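Local coordinates for sortase-like protein (Streptococcus suis, PDB 3RE9) that probably joins pilin subunits covalently at the cell surface by cysteine-dependent transpeptidation, as other class C sortases do, at residues I49-V54 with I110-Y115; T103-V108 with L165-H170; V132-Q137 with N161-L166. One frame throughout, in Å; residues are numbered along the deposited sequence.

Contact 1: residues I49-V54 with I110-Y115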
loop_
_atom_site.group_PDB
_atom_site.type_symbol
_atom_site.label_atom_id
_atom_site.label_comp_id
_atom_site.label_asym_id
_atom_site.label_seq_id
_atom_site.Cartn_x
_atom_site.Cartn_y
_atom_site.Cartn_z
ATOM N N ILE A 49 2.734 -12.385 0.890
ATOM C CA ILE A 49 3.511 -12.555 2.137
ATOM C C ILE A 49 3.807 -14.052 2.403
ATOM O O ILE A 49 2.990 -14.760 2.991
ATOM C CB ILE A 49 2.828 -11.877 3.332
ATOM C CG1 ILE A 49 2.230 -10.540 2.882
ATOM C CG2 ILE A 49 3.817 -11.665 4.436
ATOM C CD1 ILE A 49 0.848 -10.272 3.386
ATOM N N PRO A 50 4.990 -14.522 1.961
ATOM C CA PRO A 50 5.360 -15.951 1.926
ATOM C C PRO A 50 5.222 -16.702 3.255
ATOM O O PRO A 50 4.730 -17.825 3.264
ATOM C CB PRO A 50 6.815 -15.932 1.467
ATOM C CG PRO A 50 6.989 -14.584 0.799
ATOM C CD PRO A 50 6.070 -13.645 1.459
ATOM N N LYS A 51 5.616 -16.084 4.358
ATOM C CA LYS A 51 5.622 -16.759 5.660
ATOM C C LYS A 51 4.226 -17.012 6.291
ATOM O O LYS A 51 4.069 -17.907 7.147
ATOM C CB LYS A 51 6.558 -16.046 6.643
ATOM C CG LYS A 51 7.971 -16.626 6.661
ATOM C CD LYS A 51 8.866 -15.829 7.581
ATOM C CE LYS A 51 10.333 -16.007 7.205
ATOM N NZ LYS A 51 11.130 -14.771 7.536
ATOM N N ILE A 52 3.230 -16.232 5.877
ATOM C CA ILE A 52 1.844 -16.527 6.239
ATOM C C ILE A 52 1.041 -17.105 5.075
ATOM O O ILE A 52 -0.152 -17.357 5.193
ATOM C CB ILE A 52 1.150 -15.344 6.934
ATOM C CG1 ILE A 52 1.182 -14.090 6.060
ATOM C CG2 ILE A 52 1.799 -15.118 8.304
ATOM C CD1 ILE A 52 0.527 -12.877 6.693
ATOM N N GLU A 53 1.748 -17.343 3.963
ATOM C CA GLU A 53 1.195 -17.923 2.737
ATOM C C GLU A 53 0.055 -17.110 2.172
ATOM O O GLU A 53 -0.950 -17.655 1.753
ATOM C CB GLU A 53 0.763 -19.386 2.935
ATOM C CG GLU A 53 1.926 -20.402 3.086
ATOM C CD GLU A 53 1.446 -21.870 3.202
ATOM O OE1 GLU A 53 0.390 -22.143 3.839
ATOM O OE2 GLU A 53 2.141 -22.767 2.662
ATOM N N VAL A 54 0.227 -15.798 2.154
ATOM C CA VAL A 54 -0.778 -14.896 1.614
ATOM C C VAL A 54 -0.339 -14.422 0.209
ATOM O O VAL A 54 0.841 -14.087 -0.021
ATOM C CB VAL A 54 -1.041 -13.706 2.595
ATOM C CG1 VAL A 54 -1.659 -12.508 1.883
ATOM C CG2 VAL A 54 -1.890 -14.152 3.778
ATOM N N ILE A 110 9.525 -8.701 12.309
ATOM C CA ILE A 110 10.560 -7.839 11.820
ATOM C C ILE A 110 11.606 -8.751 11.150
ATOM O O ILE A 110 11.942 -9.851 11.659
ATOM C CB ILE A 110 11.066 -6.898 12.965
ATOM C CG1 ILE A 110 9.978 -5.822 13.220
ATOM C CG2 ILE A 110 12.429 -6.297 12.616
ATOM C CD1 ILE A 110 10.250 -4.766 14.285
ATOM N N GLY A 111 12.056 -8.340 9.969
ATOM C CA GLY A 111 13.018 -9.146 9.235
ATOM C C GLY A 111 12.383 -9.910 8.111
ATOM O O GLY A 111 13.092 -10.328 7.205
ATOM N N ASP A 112 11.053 -10.112 8.192
ATOM C CA ASP A 112 10.253 -10.793 7.147
ATOM C C ASP A 112 10.053 -9.914 5.917
ATOM O O ASP A 112 10.050 -8.689 6.003
ATOM C CB ASP A 112 8.871 -11.234 7.657
ATOM C CG ASP A 112 8.932 -12.411 8.620
ATOM O OD1 ASP A 112 10.037 -13.024 8.761
ATOM O OD2 ASP A 112 7.870 -12.711 9.246
ATOM N N THR A 113 9.836 -10.580 4.790
ATOM C CA THR A 113 9.783 -9.981 3.478
ATOM C C THR A 113 8.373 -10.107 2.855
ATOM O O THR A 113 7.721 -11.156 2.945
ATOM C CB THR A 113 10.851 -10.644 2.582
ATOM O OG1 THR A 113 12.147 -10.323 3.108
ATOM C CG2 THR A 113 10.783 -10.164 1.141
ATOM N N PHE A 114 7.899 -9.013 2.260
ATOM C CA PHE A 114 6.713 -9.074 1.431
ATOM C C PHE A 114 6.990 -8.431 0.080
ATOM O O PHE A 114 7.964 -7.676 -0.071
ATOM C CB PHE A 114 5.449 -8.554 2.146
ATOM C CG PHE A 114 5.470 -7.092 2.480
ATOM C CD1 PHE A 114 5.907 -6.657 3.751
ATOM C CD2 PHE A 114 4.992 -6.133 1.555
ATOM C CE1 PHE A 114 5.907 -5.268 4.086
ATOM C CE2 PHE A 114 4.993 -4.756 1.873
ATOM C CZ PHE A 114 5.463 -4.325 3.128
ATOM N N TYR A 115 6.160 -8.798 -0.897
ATOM C CA TYR A 115 6.267 -8.350 -2.283
ATOM C C TYR A 115 4.960 -7.736 -2.734
ATOM O O TYR A 115 3.863 -8.206 -2.355
ATOM C CB TYR A 115 6.617 -9.511 -3.246
ATOM C CG TYR A 115 7.767 -10.346 -2.768
ATOM C CD1 TYR A 115 7.542 -11.583 -2.151
ATOM C CD2 TYR A 115 9.082 -9.873 -2.866
ATOM C CE1 TYR A 115 8.615 -12.342 -1.644
ATOM C CE2 TYR A 115 10.149 -10.613 -2.360
ATOM C CZ TYR A 115 9.917 -11.854 -1.758
ATOM O OH TYR A 115 10.980 -12.603 -1.286
HETATM O O HOH W 1 7.280 -13.170 4.817
#
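Pro50 and Lys51, in the turn of the beta-hairpin between strands 43-49 and 54-60, meet Asp112, just before strand 113-117, and Thr113 and Tyr115 on it. The hairpin turn contains a G1 beta bulge in which Glu53 and Val54 both face Ile49. In the beta-barrel of the sortase fold, strands 43-49 and 113-117 pair, and a backbone hydrogen bond between Tyr115 and Glu48 joins them just before the turn.

Lys51 and Asp112 form the polar half of the contact. The lysine chain stays extended through CE and bends only at its last torsion, chi4 149°, lying roughly perpendicular to the aspartate. Its CD lies 3.3 Å from Asp112 OD1, and NZ makes a salt bridge with that same oxygen; the modelled separation is very short, so its exact length is doubtful. The other carboxylate oxygen, OD2, takes the backbone N-H of Lys109. One oxygen thus holds the loop leading into the strand while the other receives the ammonium group, a division that suits a short acidic side chain.

Pro50 supplies the apolar half, and its fixed phi of -54° fits the turn. Its CD sits 3.3 Å from Thr113 O, while CG approaches the edge of the Tyr115 ring, near the ring plane, at 3.7 Å from CE1. The same tyrosine stacks on His179. Beneath, Ile49 and Phe114 run side by side in the same direction, with Ile49 CG1 3.9 Å from Phe114 CB; both also pack on Leu152, so large hydrocarbon groups suit these buried places. A water bridges the turn and the strand, donating to Thr113 O at 2.8 Å and receiving a weak hydrogen bond from Lys51 N at 3.4 Å.

Contact 2: residues T103-V108 with L165-H170; sequences TDLTKV and LLVRGH
Leu105, Thr106 and Val108 pack on Leu165 and Val167 in an apolar contact, crossed by no hydrogen bond, that lays a 3-10 turn over one face of strand 163-172. The turn belongs to the long connection between strands 86-91 and 113-117, and it covers a face of the sortase sheet.

Val167 meets two residues of segment 103-108. With CG1 anti to its backbone N (chi1 -169°), its two methyls part to meet different partners: CG2 lies 3.8 Å from Leu105 CG, and CG1 lies 3.8 Å from Val108 CG1. The side chains of Leu105 and Val167 run antiparallel, flank against flank rather than tip to tip. A branched valine suits this place because it fills both directions from a single CB.

Leu165 meets the earlier part of the turn. Its CD2 comes within 3.6 Å of Thr106 CG2, the two side chains lying roughly perpendicular, and is also 4.1 Å from Leu105 CB. Threonine fits this border position by dividing its functions: the methyl meets the leucine, while OG1 makes a weak hydrogen bond, 3.4 Å long, to Thr103 O. The turn is held by Lys107 N to Asp104 O and Val108 N to Leu105 O, and by a salt bridge between the side chains of Lys107 and Asp104, the latter also paired with Arg100.

Strand 163-172 lies between strands 148-156 and 122-133, bonding to Leu152 and Thr154 on one and Val131 on the other; Leu165 and Val108 also rest on the latter strand, at Ile130 and Val127 respectively.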
loop_
_atom_site.group_PDB
_atom_site.type_symbol
_atom_site.label_atom_id
_atom_site.label_comp_id
_atom_site.label_asym_id
_atom_site.label_seq_id
_atom_site.Cartn_x
_atom_site.Cartn_y
_atom_site.Cartn_z
ATOM N N THR A 103 -5.830 -11.687 8.231
ATOM C CA THR A 103 -5.994 -12.245 9.593
ATOM C C THR A 103 -4.661 -12.594 10.247
ATOM O O THR A 103 -4.477 -12.385 11.451
ATOM C CB THR A 103 -6.882 -13.495 9.551
ATOM O OG1 THR A 103 -8.174 -13.147 9.028
ATOM C CG2 THR A 103 -7.014 -14.159 10.937
ATOM N N ASP A 104 -3.735 -13.123 9.451
ATOM C CA ASP A 104 -2.499 -13.685 9.981
ATOM C C ASP A 104 -1.336 -12.692 9.939
ATOM O O ASP A 104 -0.181 -13.094 10.043
ATOM C CB ASP A 104 -2.148 -14.995 9.260
ATOM C CG ASP A 104 -3.047 -16.174 9.673
ATOM O OD1 ASP A 104 -3.535 -16.234 10.826
ATOM O OD2 ASP A 104 -3.258 -17.071 8.827
ATOM N N LEU A 105 -1.650 -11.404 9.787
ATOM C CA LEU A 105 -0.670 -10.322 9.775
ATOM C C LEU A 105 -0.050 -10.098 11.136
ATOM O O LEU A 105 1.059 -9.551 11.248
ATOM C CB LEU A 105 -1.349 -9.031 9.339
ATOM C CG LEU A 105 -0.513 -7.997 8.587
ATOM C CD1 LEU A 105 0.063 -8.569 7.276
ATOM C CD2 LEU A 105 -1.401 -6.758 8.324
ATOM N N THR A 106 -0.797 -10.483 12.166
ATOM C CA THR A 106 -0.320 -10.526 13.533
ATOM C C THR A 106 0.871 -11.492 13.696
ATOM O O THR A 106 1.647 -11.360 14.626
ATOM C CB THR A 106 -1.466 -10.885 14.531
ATOM O OG1 THR A 106 -2.241 -11.979 14.022
ATOM C CG2 THR A 106 -2.378 -9.709 14.747
ATOM N N LYS A 107 1.018 -12.439 12.777
ATOM C CA LYS A 107 2.115 -13.386 12.798
ATOM C C LYS A 107 3.367 -12.901 12.048
ATOM O O LYS A 107 4.390 -13.593 12.034
ATOM C CB LYS A 107 1.656 -14.727 12.225
ATOM C CG LYS A 107 0.481 -15.393 12.975
ATOM C CD LYS A 107 -0.015 -16.657 12.243
ATOM C CE LYS A 107 -1.308 -17.215 12.885
ATOM N NZ LYS A 107 -2.465 -16.206 13.140
ATOM N N VAL A 108 3.297 -11.734 11.414
ATOM C CA VAL A 108 4.447 -11.192 10.692
ATOM C C VAL A 108 5.469 -10.625 11.682
ATOM O O VAL A 108 5.095 -9.978 12.653
ATOM C CB VAL A 108 4.034 -10.123 9.657
ATOM C CG1 VAL A 108 5.255 -9.554 8.961
ATOM C CG2 VAL A 108 3.094 -10.717 8.625
ATOM N N LEU A 165 -3.385 -2.555 13.112
ATOM C CA LEU A 165 -2.052 -3.106 13.039
ATOM C C LEU A 165 -1.308 -2.555 11.808
ATOM O O LEU A 165 -1.750 -2.771 10.690
ATOM C CB LEU A 165 -2.140 -4.636 12.981
ATOM C CG LEU A 165 -0.884 -5.458 12.803
ATOM C CD1 LEU A 165 0.077 -5.190 13.943
ATOM C CD2 LEU A 165 -1.288 -6.888 12.778
ATOM N N LEU A 166 -0.176 -1.865 12.034
ATOM C CA LEU A 166 0.625 -1.247 10.985
ATOM C C LEU A 166 1.941 -1.974 10.836
ATOM O O LEU A 166 2.883 -1.755 11.621
ATOM C CB LEU A 166 0.931 0.235 11.289
ATOM C CG LEU A 166 -0.103 1.236 11.793
ATOM C CD1 LEU A 166 0.377 2.626 11.530
ATOM C CD2 LEU A 166 -1.424 1.020 11.103
ATOM N N VAL A 167 2.010 -2.826 9.817
ATOM C CA VAL A 167 3.213 -3.593 9.510
ATOM C C VAL A 167 3.983 -2.956 8.355
ATOM O O VAL A 167 3.529 -3.002 7.223
ATOM C CB VAL A 167 2.849 -5.052 9.190
ATOM C CG1 VAL A 167 4.085 -5.897 9.140
ATOM C CG2 VAL A 167 1.894 -5.570 10.247
ATOM N N ARG A 168 5.147 -2.371 8.653
ATOM C CA ARG A 168 5.897 -1.547 7.705
ATOM C C ARG A 168 7.216 -2.165 7.243
ATOM O O ARG A 168 7.969 -2.645 8.057
ATOM C CB ARG A 168 6.199 -0.187 8.324
ATOM C CG ARG A 168 6.833 0.793 7.313
ATOM C CD ARG A 168 7.396 2.008 7.974
ATOM N NE ARG A 168 8.583 1.713 8.777
ATOM C CZ ARG A 168 9.312 2.655 9.373
ATOM N NH1 ARG A 168 8.971 3.927 9.252
ATOM N NH2 ARG A 168 10.360 2.342 10.105
ATOM N N GLY A 169 7.495 -2.115 5.940
ATOM C CA GLY A 169 8.765 -2.553 5.381
ATOM C C GLY A 169 9.442 -1.458 4.586
ATOM O O GLY A 169 8.761 -0.630 4.023
ATOM N N HIS A 170 10.775 -1.452 4.540
ATOM C CA HIS A 170 11.541 -0.549 3.642
ATOM C C HIS A 170 11.866 -1.310 2.349
ATOM O O HIS A 170 11.947 -2.540 2.346
ATOM C CB HIS A 170 12.831 -0.015 4.301
ATOM C CG HIS A 170 13.802 -1.094 4.703
ATOM N ND1 HIS A 170 13.814 -1.659 5.966
ATOM C CD2 HIS A 170 14.777 -1.724 4.003
ATOM C CE1 HIS A 170 14.752 -2.592 6.024
ATOM N NE2 HIS A 170 15.351 -2.650 4.847
#

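Contact 3: residues V132-Q137 with N161-L166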
loop_
_atom_site.group_PDB
_atom_site.type_symbol
_atom_site.label_atom_id
_atom_site.label_comp_id
_atom_site.label_asym_id
_atom_site.label_seq_id
_atom_site.Cartn_x
_atom_site.Cartn_y
_atom_site.Cartn_z
ATOM N N VAL A 132 0.890 -1.060 16.808
ATOM C CA VAL A 132 -0.540 -1.098 17.046
ATOM C C VAL A 132 -0.955 0.332 17.396
ATOM O O VAL A 132 -0.542 0.874 18.432
ATOM C CB VAL A 132 -0.919 -2.131 18.151
ATOM C CG1 VAL A 132 -2.394 -2.012 18.556
ATOM C CG2 VAL A 132 -0.597 -3.538 17.676
ATOM N N ALA A 133 -1.741 0.944 16.508
ATOM C CA ALA A 133 -2.193 2.330 16.665
ATOM C C ALA A 133 -3.718 2.459 16.732
ATOM O O ALA A 133 -4.452 1.595 16.249
ATOM C CB ALA A 133 -1.650 3.195 15.531
ATOM N N GLU A 134 -4.183 3.559 17.317
ATOM C CA GLU A 134 -5.602 3.930 17.266
ATOM C C GLU A 134 -6.002 4.306 15.842
ATOM O O GLU A 134 -5.192 4.873 15.117
ATOM C CB GLU A 134 -5.886 5.088 18.220
ATOM C CG GLU A 134 -5.833 4.666 19.686
ATOM C CD GLU A 134 -6.003 5.825 20.668
ATOM O OE1 GLU A 134 -5.962 7.021 20.233
ATOM O OE2 GLU A 134 -6.175 5.515 21.883
ATOM N N PRO A 135 -7.260 4.014 15.446
ATOM C CA PRO A 135 -7.742 4.176 14.076
ATOM C C PRO A 135 -7.540 5.572 13.458
ATOM O O PRO A 135 -7.492 5.713 12.230
ATOM C CB PRO A 135 -9.233 3.890 14.206
ATOM C CG PRO A 135 -9.344 3.035 15.397
ATOM C CD PRO A 135 -8.329 3.518 16.334
ATOM N N THR A 136 -7.429 6.601 14.276
ATOM C CA THR A 136 -7.264 7.921 13.707
ATOM C C THR A 136 -5.810 8.420 13.780
ATOM O O THR A 136 -5.520 9.535 13.369
ATOM C CB THR A 136 -8.281 8.924 14.284
ATOM O OG1 THR A 136 -8.319 8.787 15.706
ATOM C CG2 THR A 136 -9.683 8.656 13.705
ATOM N N GLN A 137 -4.901 7.570 14.259
ATOM C CA GLN A 137 -3.485 7.913 14.320
ATOM C C GLN A 137 -2.722 7.566 13.038
ATOM O O GLN A 137 -2.438 6.397 12.758
ATOM C CB GLN A 137 -2.825 7.254 15.532
ATOM C CG GLN A 137 -1.318 7.520 15.648
ATOM C CD GLN A 137 -0.967 8.997 15.628
ATOM O OE1 GLN A 137 -0.986 9.654 14.573
ATOM N NE2 GLN A 137 -0.626 9.529 16.800
ATOM N N ASN A 161 -11.184 -4.894 17.161
ATOM C CA ASN A 161 -11.039 -3.828 16.138
ATOM C C ASN A 161 -11.114 -2.427 16.703
ATOM O O ASN A 161 -11.582 -1.486 16.049
ATOM C CB ASN A 161 -12.072 -3.973 15.011
ATOM C CG ASN A 161 -12.086 -5.361 14.415
ATOM O OD1 ASN A 161 -11.030 -5.973 14.221
ATOM N ND2 ASN A 161 -13.272 -5.869 14.125
ATOM N N THR A 162 -10.654 -2.288 17.932
ATOM C CA THR A 162 -10.536 -0.990 18.520
ATOM C C THR A 162 -9.282 -0.273 17.982
ATOM O O THR A 162 -9.215 0.948 18.024
ATOM C CB THR A 162 -10.528 -1.106 20.034
ATOM O OG1 THR A 162 -9.508 -2.018 20.426
ATOM C CG2 THR A 162 -11.893 -1.641 20.532
ATOM N N HIS A 163 -8.324 -1.027 17.433
ATOM C CA HIS A 163 -7.027 -0.480 16.961
ATOM C C HIS A 163 -6.725 -0.927 15.534
ATOM O O HIS A 163 -7.505 -1.642 14.925
ATOM C CB HIS A 163 -5.873 -0.915 17.887
ATOM C CG HIS A 163 -5.929 -0.292 19.243
ATOM N ND1 HIS A 163 -6.919 -0.583 20.152
ATOM C CD2 HIS A 163 -5.131 0.627 19.840
ATOM C CE1 HIS A 163 -6.734 0.130 21.250
ATOM N NE2 HIS A 163 -5.655 0.872 21.087
ATOM N N ARG A 164 -5.597 -0.488 15.007
ATOM C CA ARG A 164 -5.096 -0.948 13.713
ATOM C C ARG A 164 -3.704 -1.531 13.904
ATOM O O ARG A 164 -2.944 -1.050 14.751
ATOM C CB ARG A 164 -5.003 0.196 12.702
ATOM C CG ARG A 164 -6.305 0.912 12.432
ATOM C CD ARG A 164 -7.294 0.006 11.706
ATOM N NE ARG A 164 -8.625 0.614 11.558
ATOM C CZ ARG A 164 -9.586 0.566 12.477
ATOM N NH1 ARG A 164 -9.384 -0.066 13.633
ATOM N NH2 ARG A 164 -10.754 1.156 12.238
ATOM N N LEU A 165 -3.385 -2.555 13.112
ATOM C CA LEU A 165 -2.052 -3.106 13.039
ATOM C C LEU A 165 -1.308 -2.555 11.808
ATOM O O LEU A 165 -1.750 -2.771 10.690
ATOM C CB LEU A 165 -2.140 -4.636 12.981
ATOM C CG LEU A 165 -0.884 -5.458 12.803
ATOM C CD1 LEU A 165 0.077 -5.190 13.943
ATOM C CD2 LEU A 165 -1.288 -6.888 12.778
ATOM N N LEU A 166 -0.176 -1.865 12.034
ATOM C CA LEU A 166 0.625 -1.247 10.985
ATOM C C LEU A 166 1.941 -1.974 10.836
ATOM O O LEU A 166 2.883 -1.755 11.621
ATOM C CB LEU A 166 0.931 0.235 11.289
ATOM C CG LEU A 166 -0.103 1.236 11.793
ATOM C CD1 LEU A 166 0.377 2.626 11.530
ATOM C CD2 LEU A 166 -1.424 1.020 11.103
#
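Ala133 and Arg164 face each other as an antiparallel hydrogen-bonded pair, the tight part of a contact that ends strand 122-133 against the start of strand 163-172. Arg164 N donates to Ala133 O at 2.7 Å, and Ala133 N returns a 2.9 Å bond to Arg164 O. The neighbouring pair, Val132 with Leu165, is non-hydrogen-bonded; Val132 CA approaches Arg164 O at 3.3 Å, while its methyls divide, CG1 packing on His163 CB at 3.7 Å and CG2 on Leu165 CD1 at 4.1 Å. Alanine suits the buried place opposite Arg164, where its small CB makes a loose apolar contact with Leu166 CG.

Past Ala133 the regular pairing gives way to a type I turn from Glu134 to Gln137, and its Pro135 lies across the arginine. Pro135 CB stands 3.6 Å above the guanidinium plane, offset toward the rim, and CD lies 3.2 Å from Thr162 O. A bend at chi2 (-68°) folds the Arg164 chain back so that NH1 can donate to its neighbour's carbonyl, His163 O, at 2.8 Å.

The solvent side is looser: Glu134 lies alongside the imidazole of His163, but the carboxylate does not reach the ring nitrogen NE2. His163 ND1 shares a hydrogen bond with Thr162 OG1 in the ring plane. A classic bulge, with Thr162 and His163 both facing Thr156, shapes this end of the strand.

The guanidinium thus has proline over one face and His163 O in its plane. Cys155 ends a TLLTC sequence that fits the TLxTC signature of sortases, and Arg164 follows at the spacing of the family's conserved arginine, consistent with a fixed orientation near the active site.

Overall arrangement
From the N terminus, the hairpin turn after strand 43-49 meets strand 113-117 in contact 1, closing a loop that takes in strands 54-60, 71-73 and 86-91 and helix 64-69. Contact 2 opens at 103-108, before contact 1 has closed, and ends on strand 163-172, so the two cross; they also touch, Ile52 packing against Asp104, Lys107 and Val108. Contact 3 opens and begins to close within the loop of contact 2, spans strand 148-156, and shares Leu165 and Leu166 with it. It lies in series after contact 1. Contact 1 joins the two end strands of the sheet, contact 2 covers a face, and contact 3 fastens neighbouring strands at their ends.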